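Local coordinates for protein pectate lyase (Paenibacillus sp. 0602, PDB 5GT5) that cleaves polygalacturonate by elimination and probably also depolymerises partly methylated pectin from within the chain, with calcium as the likely cofactor, at residues Y218-Y223 / Y317-T322; E134-D139 / T205-E210; Y270-D275 / T295-A300. The protein carries 1 engineered substitution. One frame throughout, in Å; residues are numbered along the deposited sequence.

In the fold
Two of the contacts join a helix to a loop beside the parallel beta-helix of this family 1 polysaccharide lyase, and the third joins a helix to the end of one of its strands. Interactions 1 and 2 have centres about 13 Å apart and touch directly: Trp138 packs against Phe319 and Tyr221, and Ile208 meets Tyr221. Interaction 3, with its centre about 18 Å from either of the others, joins interaction 1 through Gln274, whose OE1 lies 2.8 Å from Thr322 N in a probable hydrogen bond. The likely catalytic region borders the first two contacts: the side chain of Lys318 is about 8 Å from that of Arg276, the probable active-site arginine, and that of Trp136 about 8 Å from that of Asp174, a probable calcium ligand.

Interaction 1: Y218-Y223 / Y317-T322; sequences YPMYNY and YKFGIT
The ring of Tyr317 receives Met220 over one face and CD2 of Tyr223 at its edge. Met220 CG stands 3.8 Å from the centroid of the Tyr317 ring, a CH-pi contact 22° off the ring normal and displaced toward CD1. On the other flank of the ring, Tyr223 CD2 comes to 3.5 Å from Tyr317 CE2, near the Tyr317 plane, and the two rings form an oblique pair with planes inclined by 42°. The methionine slides past the tyrosine in the opposite direction, and its SD, 4.6 Å from the Tyr317 centroid, adds an oblique Met-aromatic contact. This packing ties the first turn of helix 219-225, for which Tyr218 is the N-cap, to the loop that leads from helix 306-314 into strand 324-329 of the parallel beta-helix. An alanine in place of Tyr317 would probably leave the flank of Met220 and CD2 of Tyr223 without their aromatic partner and open a gap between helix and loop. With CG anti to its backbone N (chi1 179°) and an extended chain beyond, Met220 carries CE to 3.4 Å from Lys318 O and 3.9 Å from Phe319 CB. Tyr223 OH is hydrogen-bonded to Ala311 O on helix 306-314.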
# COMPACT_ATOMS: atom_id res chain seq x y z
N TYR A 218 -36.11 -25.34 19.60
CA TYR A 218 -35.21 -24.19 19.82
C TYR A 218 -35.15 -23.88 21.30
O TYR A 218 -35.89 -23.04 21.80
CB TYR A 218 -35.73 -22.99 19.01
CG TYR A 218 -35.91 -23.31 17.54
CD1 TYR A 218 -34.85 -23.19 16.65
CD2 TYR A 218 -37.14 -23.75 17.06
CE1 TYR A 218 -35.01 -23.51 15.31
CE2 TYR A 218 -37.31 -24.06 15.73
CZ TYR A 218 -36.25 -23.94 14.86
OH TYR A 218 -36.41 -24.25 13.53
N PRO A 219 -34.25 -24.57 22.02
CA PRO A 219 -34.28 -24.49 23.50
C PRO A 219 -34.10 -23.08 24.09
O PRO A 219 -34.80 -22.74 25.06
CB PRO A 219 -33.13 -25.40 23.92
CG PRO A 219 -32.86 -26.29 22.73
CD PRO A 219 -33.29 -25.56 21.50
N MET A 220 -33.20 -22.27 23.53
CA MET A 220 -33.05 -20.91 24.04
C MET A 220 -34.30 -20.08 23.81
O MET A 220 -34.78 -19.43 24.73
CB MET A 220 -31.84 -20.24 23.39
CG MET A 220 -31.65 -18.82 23.88
SD MET A 220 -30.18 -18.18 23.07
CE MET A 220 -30.31 -16.47 23.51
N TYR A 221 -34.79 -20.07 22.58
CA TYR A 221 -36.02 -19.36 22.27
C TYR A 221 -37.16 -19.82 23.18
O TYR A 221 -37.90 -19.00 23.77
CB TYR A 221 -36.38 -19.55 20.79
CG TYR A 221 -37.64 -18.81 20.42
CD1 TYR A 221 -37.62 -17.45 20.18
CD2 TYR A 221 -38.88 -19.47 20.37
CE1 TYR A 221 -38.78 -16.74 19.89
CE2 TYR A 221 -40.03 -18.78 20.05
CZ TYR A 221 -39.98 -17.42 19.80
OH TYR A 221 -41.12 -16.71 19.53
N ASN A 222 -37.28 -21.14 23.32
CA ASN A 222 -38.31 -21.71 24.19
C ASN A 222 -38.18 -21.22 25.63
O ASN A 222 -39.15 -20.80 26.26
CB ASN A 222 -38.26 -23.24 24.10
CG ASN A 222 -39.46 -23.92 24.75
OD1 ASN A 222 -40.61 -23.53 24.54
ND2 ASN A 222 -39.18 -24.93 25.56
N TYR A 223 -36.96 -21.20 26.15
CA TYR A 223 -36.72 -20.70 27.49
C TYR A 223 -37.11 -19.23 27.64
O TYR A 223 -37.74 -18.83 28.61
CB TYR A 223 -35.26 -20.91 27.86
CG TYR A 223 -34.94 -20.46 29.24
CD1 TYR A 223 -35.38 -21.18 30.35
CD2 TYR A 223 -34.22 -19.28 29.47
CE1 TYR A 223 -35.08 -20.75 31.63
CE2 TYR A 223 -33.92 -18.84 30.76
CZ TYR A 223 -34.38 -19.56 31.83
OH TYR A 223 -34.08 -19.11 33.11
N TYR A 317 -27.55 -17.98 29.08
CA TYR A 317 -27.87 -17.38 27.78
C TYR A 317 -27.45 -15.93 27.73
O TYR A 317 -27.50 -15.22 28.74
CB TYR A 317 -29.36 -17.47 27.51
CG TYR A 317 -29.87 -18.88 27.34
CD1 TYR A 317 -29.33 -19.71 26.36
CD2 TYR A 317 -30.91 -19.38 28.14
CE1 TYR A 317 -29.80 -21.02 26.19
CE2 TYR A 317 -31.38 -20.68 27.97
CZ TYR A 317 -30.83 -21.49 26.99
OH TYR A 317 -31.29 -22.78 26.79
N LYS A 318 -27.02 -15.48 26.56
CA LYS A 318 -26.81 -14.07 26.28
C LYS A 318 -27.96 -13.59 25.41
O LYS A 318 -28.11 -14.02 24.27
CB LYS A 318 -25.48 -13.87 25.55
CG LYS A 318 -25.20 -12.45 25.11
CD LYS A 318 -23.84 -12.39 24.39
CE LYS A 318 -23.72 -11.20 23.43
NZ LYS A 318 -24.04 -11.61 21.99
N PHE A 319 -28.78 -12.70 25.94
CA PHE A 319 -29.89 -12.11 25.21
C PHE A 319 -30.24 -10.77 25.79
O PHE A 319 -30.81 -10.68 26.89
CB PHE A 319 -31.12 -13.02 25.22
CG PHE A 319 -32.19 -12.55 24.27
CD1 PHE A 319 -32.02 -12.69 22.90
CD2 PHE A 319 -33.33 -11.92 24.74
CE1 PHE A 319 -32.99 -12.24 22.01
CE2 PHE A 319 -34.28 -11.45 23.87
CZ PHE A 319 -34.12 -11.62 22.49
N GLY A 320 -29.95 -9.71 25.05
CA GLY A 320 -30.15 -8.37 25.54
C GLY A 320 -29.57 -7.32 24.60
O GLY A 320 -29.32 -7.62 23.42
N ILE A 321 -29.38 -6.12 25.12
CA ILE A 321 -28.94 -4.97 24.32
C ILE A 321 -27.61 -4.46 24.84
O ILE A 321 -27.53 -3.90 25.93
CB ILE A 321 -29.99 -3.86 24.39
CG1 ILE A 321 -31.34 -4.36 23.87
CG2 ILE A 321 -29.55 -2.62 23.62
CD1 ILE A 321 -31.35 -4.71 22.40
N THR A 322 -26.54 -4.67 24.06
CA THR A 322 -25.27 -4.02 24.36
C THR A 322 -25.41 -2.60 23.86
O THR A 322 -26.14 -2.36 22.88
CB THR A 322 -24.14 -4.77 23.66
OG1 THR A 322 -24.08 -6.07 24.27
CG2 THR A 322 -22.78 -4.08 23.81

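Interaction 2: E134-D139 / T205-E210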
# COMPACT_ATOMS: atom_id res chain seq x y z
N GLU A 134 -29.67 -10.42 4.31
CA GLU A 134 -30.02 -11.83 4.51
C GLU A 134 -28.81 -12.72 4.78
O GLU A 134 -28.52 -13.68 4.06
CB GLU A 134 -30.92 -12.34 3.36
CG GLU A 134 -32.18 -11.49 3.24
CD GLU A 134 -33.22 -12.02 2.25
OE1 GLU A 134 -33.05 -13.12 1.67
OE2 GLU A 134 -34.20 -11.27 2.04
N LEU A 135 -28.09 -12.32 5.82
CA LEU A 135 -26.90 -13.04 6.29
C LEU A 135 -26.93 -13.12 7.83
O LEU A 135 -25.87 -13.20 8.47
CB LEU A 135 -25.61 -12.37 5.80
CG LEU A 135 -24.35 -13.26 5.84
CD1 LEU A 135 -24.45 -14.45 4.88
CD2 LEU A 135 -23.12 -12.45 5.50
N TRP A 136 -28.13 -13.15 8.41
CA TRP A 136 -28.31 -13.33 9.85
C TRP A 136 -29.26 -14.49 10.10
O TRP A 136 -30.21 -14.68 9.34
CB TRP A 136 -28.85 -12.06 10.51
CG TRP A 136 -29.17 -12.22 12.01
CD1 TRP A 136 -28.32 -11.99 13.06
CD2 TRP A 136 -30.41 -12.66 12.57
NE1 TRP A 136 -28.98 -12.26 14.25
CE2 TRP A 136 -30.25 -12.67 13.98
CE3 TRP A 136 -31.65 -13.05 12.01
CZ2 TRP A 136 -31.29 -13.06 14.83
CZ3 TRP A 136 -32.67 -13.42 12.86
CH2 TRP A 136 -32.49 -13.44 14.24
N GLU A 137 -29.02 -15.25 11.16
CA GLU A 137 -30.00 -16.20 11.70
C GLU A 137 -29.83 -16.25 13.20
O GLU A 137 -28.83 -15.80 13.73
CB GLU A 137 -29.87 -17.59 11.06
CG GLU A 137 -28.60 -18.33 11.48
CD GLU A 137 -28.59 -19.77 10.99
OE1 GLU A 137 -29.47 -20.13 10.16
OE2 GLU A 137 -27.71 -20.53 11.44
N TRP A 138 -30.86 -16.76 13.87
CA TRP A 138 -30.87 -16.91 15.32
C TRP A 138 -29.81 -17.91 15.79
O TRP A 138 -29.58 -18.94 15.15
CB TRP A 138 -32.29 -17.35 15.70
CG TRP A 138 -32.52 -17.70 17.15
CD1 TRP A 138 -32.44 -18.94 17.72
CD2 TRP A 138 -32.90 -16.79 18.21
NE1 TRP A 138 -32.76 -18.87 19.06
CE2 TRP A 138 -33.04 -17.56 19.39
CE3 TRP A 138 -33.15 -15.42 18.26
CZ2 TRP A 138 -33.40 -17.00 20.62
CZ3 TRP A 138 -33.53 -14.84 19.50
CH2 TRP A 138 -33.64 -15.64 20.66
N ASP A 139 -29.18 -17.61 16.91
CA ASP A 139 -28.15 -18.49 17.45
C ASP A 139 -28.61 -19.35 18.63
O ASP A 139 -28.66 -18.87 19.77
CB ASP A 139 -26.95 -17.67 17.90
CG ASP A 139 -25.93 -18.50 18.60
OD1 ASP A 139 -25.81 -19.73 18.30
OD2 ASP A 139 -25.23 -17.94 19.49
N THR A 205 -38.54 -11.23 11.81
CA THR A 205 -39.86 -11.78 12.14
C THR A 205 -40.08 -13.16 11.52
O THR A 205 -40.63 -14.06 12.17
CB THR A 205 -40.94 -10.81 11.68
OG1 THR A 205 -40.79 -9.59 12.40
CG2 THR A 205 -42.36 -11.40 11.93
N ARG A 206 -39.61 -13.35 10.28
CA ARG A 206 -39.68 -14.66 9.67
C ARG A 206 -38.91 -15.71 10.46
O ARG A 206 -39.39 -16.82 10.66
CB ARG A 206 -39.21 -14.65 8.23
CG ARG A 206 -40.31 -14.21 7.27
CD ARG A 206 -39.78 -14.03 5.85
NE ARG A 206 -39.28 -12.68 5.71
CZ ARG A 206 -38.51 -12.25 4.71
NH1 ARG A 206 -38.14 -13.10 3.75
NH2 ARG A 206 -38.09 -10.99 4.69
N GLN A 207 -37.74 -15.33 10.98
CA GLN A 207 -37.01 -16.28 11.82
C GLN A 207 -37.79 -16.61 13.10
O GLN A 207 -37.88 -17.77 13.50
CB GLN A 207 -35.64 -15.66 12.19
CG GLN A 207 -34.84 -16.42 13.26
CD GLN A 207 -34.30 -17.71 12.73
OE1 GLN A 207 -33.16 -17.77 12.27
NE2 GLN A 207 -35.14 -18.76 12.73
N ILE A 208 -38.31 -15.59 13.76
CA ILE A 208 -39.01 -15.82 15.03
C ILE A 208 -40.31 -16.62 14.80
O ILE A 208 -40.62 -17.53 15.58
CB ILE A 208 -39.25 -14.53 15.80
CG1 ILE A 208 -38.07 -14.22 16.73
CG2 ILE A 208 -40.42 -14.67 16.76
CD1 ILE A 208 -36.73 -14.01 16.05
N ASN A 209 -41.03 -16.33 13.72
CA ASN A 209 -42.27 -17.08 13.45
C ASN A 209 -42.03 -18.57 13.30
O ASN A 209 -42.82 -19.40 13.81
CB ASN A 209 -42.96 -16.54 12.19
CG ASN A 209 -43.66 -15.24 12.42
OD1 ASN A 209 -43.85 -14.80 13.56
ND2 ASN A 209 -44.07 -14.60 11.32
N GLU A 210 -40.94 -18.94 12.65
CA GLU A 210 -40.59 -20.35 12.49
C GLU A 210 -40.43 -21.01 13.86
O GLU A 210 -40.93 -22.12 14.10
CB GLU A 210 -39.32 -20.51 11.64
CG GLU A 210 -38.83 -21.95 11.42
CD GLU A 210 -39.76 -22.78 10.56
OE1 GLU A 210 -40.44 -22.22 9.66
OE2 GLU A 210 -39.82 -24.02 10.80
O HOH W 1 -35.56 -9.82 3.73
O HOH W 2 -36.62 -12.49 1.50
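Gln207 reaches from helix 203-212 to the backbone of Trp138, where OE1 accepts the hydrogen bond from Trp138 N at 3.0 Å, tying the loop after strand 131-133 to the helix. The N-H points almost straight at the oxygen, at 175°, but the donor stands 43° out of the plane of the glutamine carbonyl. The glutamine chain touches both tryptophans: its CG is 3.6 Å from Trp138 CB and 3.7 Å from Trp136 CZ3, with the amide plane turned 73° from the Trp136 indole. Gln207 CG is anti to the backbone N, and a bend at chi2 then swings CD toward Trp138. The nitrogen of Trp138 lies over one face of the Trp136 ring, offset toward the rim. Beside this group Ile208 CD1 makes a looser apolar contact with Trp138 CE3, at 4.4 Å.

At the other end of the contact the charges meet only through solvent. Glu134 OE2 accepts from two waters, one of which it holds at 2.6 Å; one water accepts from Arg206 NH2 and the other from NH1, leaving Glu134 OE2 and Arg206 NH1 4.7 Å apart.

A second shell fixes the loop that bears the tryptophans. Trp136 O is bonded by Trp203 NE1, one helical turn before Gln207, and Trp138 NE1 by Glu140 OE2. The carboxylate of Glu137 collects the backbone N-H groups of Leu81, Thr82 and His83 and the amide of Asn149. The Trp136 side chain lies about 8 Å from that of Asp174, a probable calcium ligand.

Four donors around the buried carboxylate of Glu137 would probably stabilise its charged form, whereas the loop-to-helix join itself relies on a neutral amide satisfying a buried N-H, and the opposite charges of Glu134 and Arg206 probably attract each other across the two bridging waters.

Interaction 3: Y270-D275 / T295-A300; sequences YKDIQD and TDARAA
Asp272 OD1 accepts the backbone N-H groups of Ala297 and Asp296 at the start of helix 295-301. The bond from Ala297 N is 3.1 Å long with an angle of 149° at the hydrogen, and it arrives from above the carboxylate plane; that from Asp296 N, at 3.0 Å, is strongly bent and weak. Backbone N-H groups in a helix's first turn would be expected to welcome such a negative group. The other oxygen, Asp272 OD2, lies 2.5 Å from Asp296 OD2, close enough that one of the two acids probably holds a proton. Lys271 completes a salt-bridge network: a bend at chi4 (-91°) turns NZ to 3.3 Å from Asp296 OD2 and 3.4 Å from Asp272 OD2, both weak as hydrogen bonds. Packing is slight beyond these polar groups, with Asp296 CB 3.5 Å from Asp272 CG and Ala297 CB 4.1 Å from Asp272 OD1. Lys271 is the last residue of strand 262-271, bonded through its backbone to Phe193 of strand 184-194, while Asp272 is bonded likewise to Asp293 of strand 291-293. That strand leads directly into helix 295-301, so the contact joins the helix to the end of the strand beside its own on the beta-helix.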
# COMPACT_ATOMS: atom_id res chain seq x y z
N TYR A 270 -25.04 4.60 11.60
CA TYR A 270 -25.09 3.32 12.32
C TYR A 270 -26.37 3.32 13.12
O TYR A 270 -26.42 3.91 14.21
CB TYR A 270 -23.87 3.17 13.25
CG TYR A 270 -22.56 3.09 12.48
CD1 TYR A 270 -22.10 1.89 11.97
CD2 TYR A 270 -21.81 4.25 12.25
CE1 TYR A 270 -20.93 1.82 11.20
CE2 TYR A 270 -20.62 4.20 11.52
CZ TYR A 270 -20.20 2.98 10.99
OH TYR A 270 -19.03 2.94 10.27
N LYS A 271 -27.44 2.74 12.55
CA LYS A 271 -28.74 2.76 13.17
C LYS A 271 -29.02 1.45 13.86
O LYS A 271 -29.08 0.39 13.22
CB LYS A 271 -29.81 3.03 12.10
CG LYS A 271 -31.20 3.17 12.71
CD LYS A 271 -32.28 3.42 11.64
CE LYS A 271 -33.69 3.45 12.25
NZ LYS A 271 -34.37 2.11 12.25
N ASP A 272 -29.15 1.51 15.19
CA ASP A 272 -29.42 0.33 16.00
C ASP A 272 -28.35 -0.72 15.80
O ASP A 272 -28.63 -1.92 15.63
CB ASP A 272 -30.83 -0.20 15.71
CG ASP A 272 -31.89 0.85 15.99
OD1 ASP A 272 -31.82 1.47 17.08
OD2 ASP A 272 -32.77 1.06 15.10
N ILE A 273 -27.10 -0.25 15.86
CA ILE A 273 -25.93 -1.11 15.94
C ILE A 273 -25.46 -1.07 17.40
O ILE A 273 -25.22 0.00 17.94
CB ILE A 273 -24.81 -0.59 14.99
CG1 ILE A 273 -25.37 -0.26 13.59
CG2 ILE A 273 -23.65 -1.56 14.98
CD1 ILE A 273 -26.06 -1.43 12.87
N GLN A 274 -25.35 -2.23 18.02
CA GLN A 274 -25.12 -2.29 19.48
C GLN A 274 -23.69 -2.03 19.91
O GLN A 274 -23.44 -1.72 21.06
CB GLN A 274 -25.51 -3.66 20.01
CG GLN A 274 -27.02 -3.94 19.98
CD GLN A 274 -27.37 -5.25 20.68
OE1 GLN A 274 -26.58 -5.80 21.46
NE2 GLN A 274 -28.56 -5.76 20.38
N ASP A 275 -22.72 -2.22 19.01
CA ASP A 275 -21.32 -2.35 19.45
C ASP A 275 -20.38 -2.19 18.27
O ASP A 275 -20.76 -2.41 17.12
CB ASP A 275 -21.16 -3.76 20.08
CG ASP A 275 -19.94 -3.92 20.98
OD1 ASP A 275 -19.21 -2.94 21.28
OD2 ASP A 275 -19.73 -5.08 21.40
N THR A 295 -31.57 4.51 19.08
CA THR A 295 -32.90 4.80 19.67
C THR A 295 -33.77 3.57 19.84
O THR A 295 -34.34 3.33 20.92
CB THR A 295 -33.65 5.82 18.79
OG1 THR A 295 -32.96 7.07 18.79
CG2 THR A 295 -35.10 6.04 19.34
N ASP A 296 -33.90 2.78 18.78
CA ASP A 296 -34.77 1.61 18.84
C ASP A 296 -34.22 0.51 19.72
O ASP A 296 -34.95 -0.20 20.42
CB ASP A 296 -35.07 1.11 17.44
CG ASP A 296 -35.49 2.21 16.51
OD1 ASP A 296 -36.49 2.87 16.81
OD2 ASP A 296 -34.80 2.43 15.48
N ALA A 297 -32.91 0.34 19.72
CA ALA A 297 -32.32 -0.62 20.64
C ALA A 297 -32.56 -0.24 22.10
O ALA A 297 -32.87 -1.10 22.95
CB ALA A 297 -30.83 -0.77 20.36
N ARG A 298 -32.43 1.05 22.39
CA ARG A 298 -32.63 1.57 23.76
C ARG A 298 -34.09 1.31 24.17
O ARG A 298 -34.36 0.86 25.31
CB ARG A 298 -32.30 3.08 23.79
CG ARG A 298 -32.35 3.71 25.19
CD ARG A 298 -31.22 3.24 25.99
NE ARG A 298 -31.06 3.95 27.26
CZ ARG A 298 -30.17 3.57 28.16
NH1 ARG A 298 -29.42 2.50 27.93
NH2 ARG A 298 -30.04 4.23 29.32
N ALA A 299 -35.02 1.53 23.26
CA ALA A 299 -36.44 1.20 23.53
C ALA A 299 -36.64 -0.29 23.81
O ALA A 299 -37.35 -0.68 24.75
CB ALA A 299 -37.34 1.66 22.40
N ALA A 300 -36.00 -1.14 23.01
CA ALA A 300 -36.14 -2.59 23.17
C ALA A 300 -35.64 -3.03 24.53
O ALA A 300 -36.19 -3.97 25.12
CB ALA A 300 -35.41 -3.33 22.03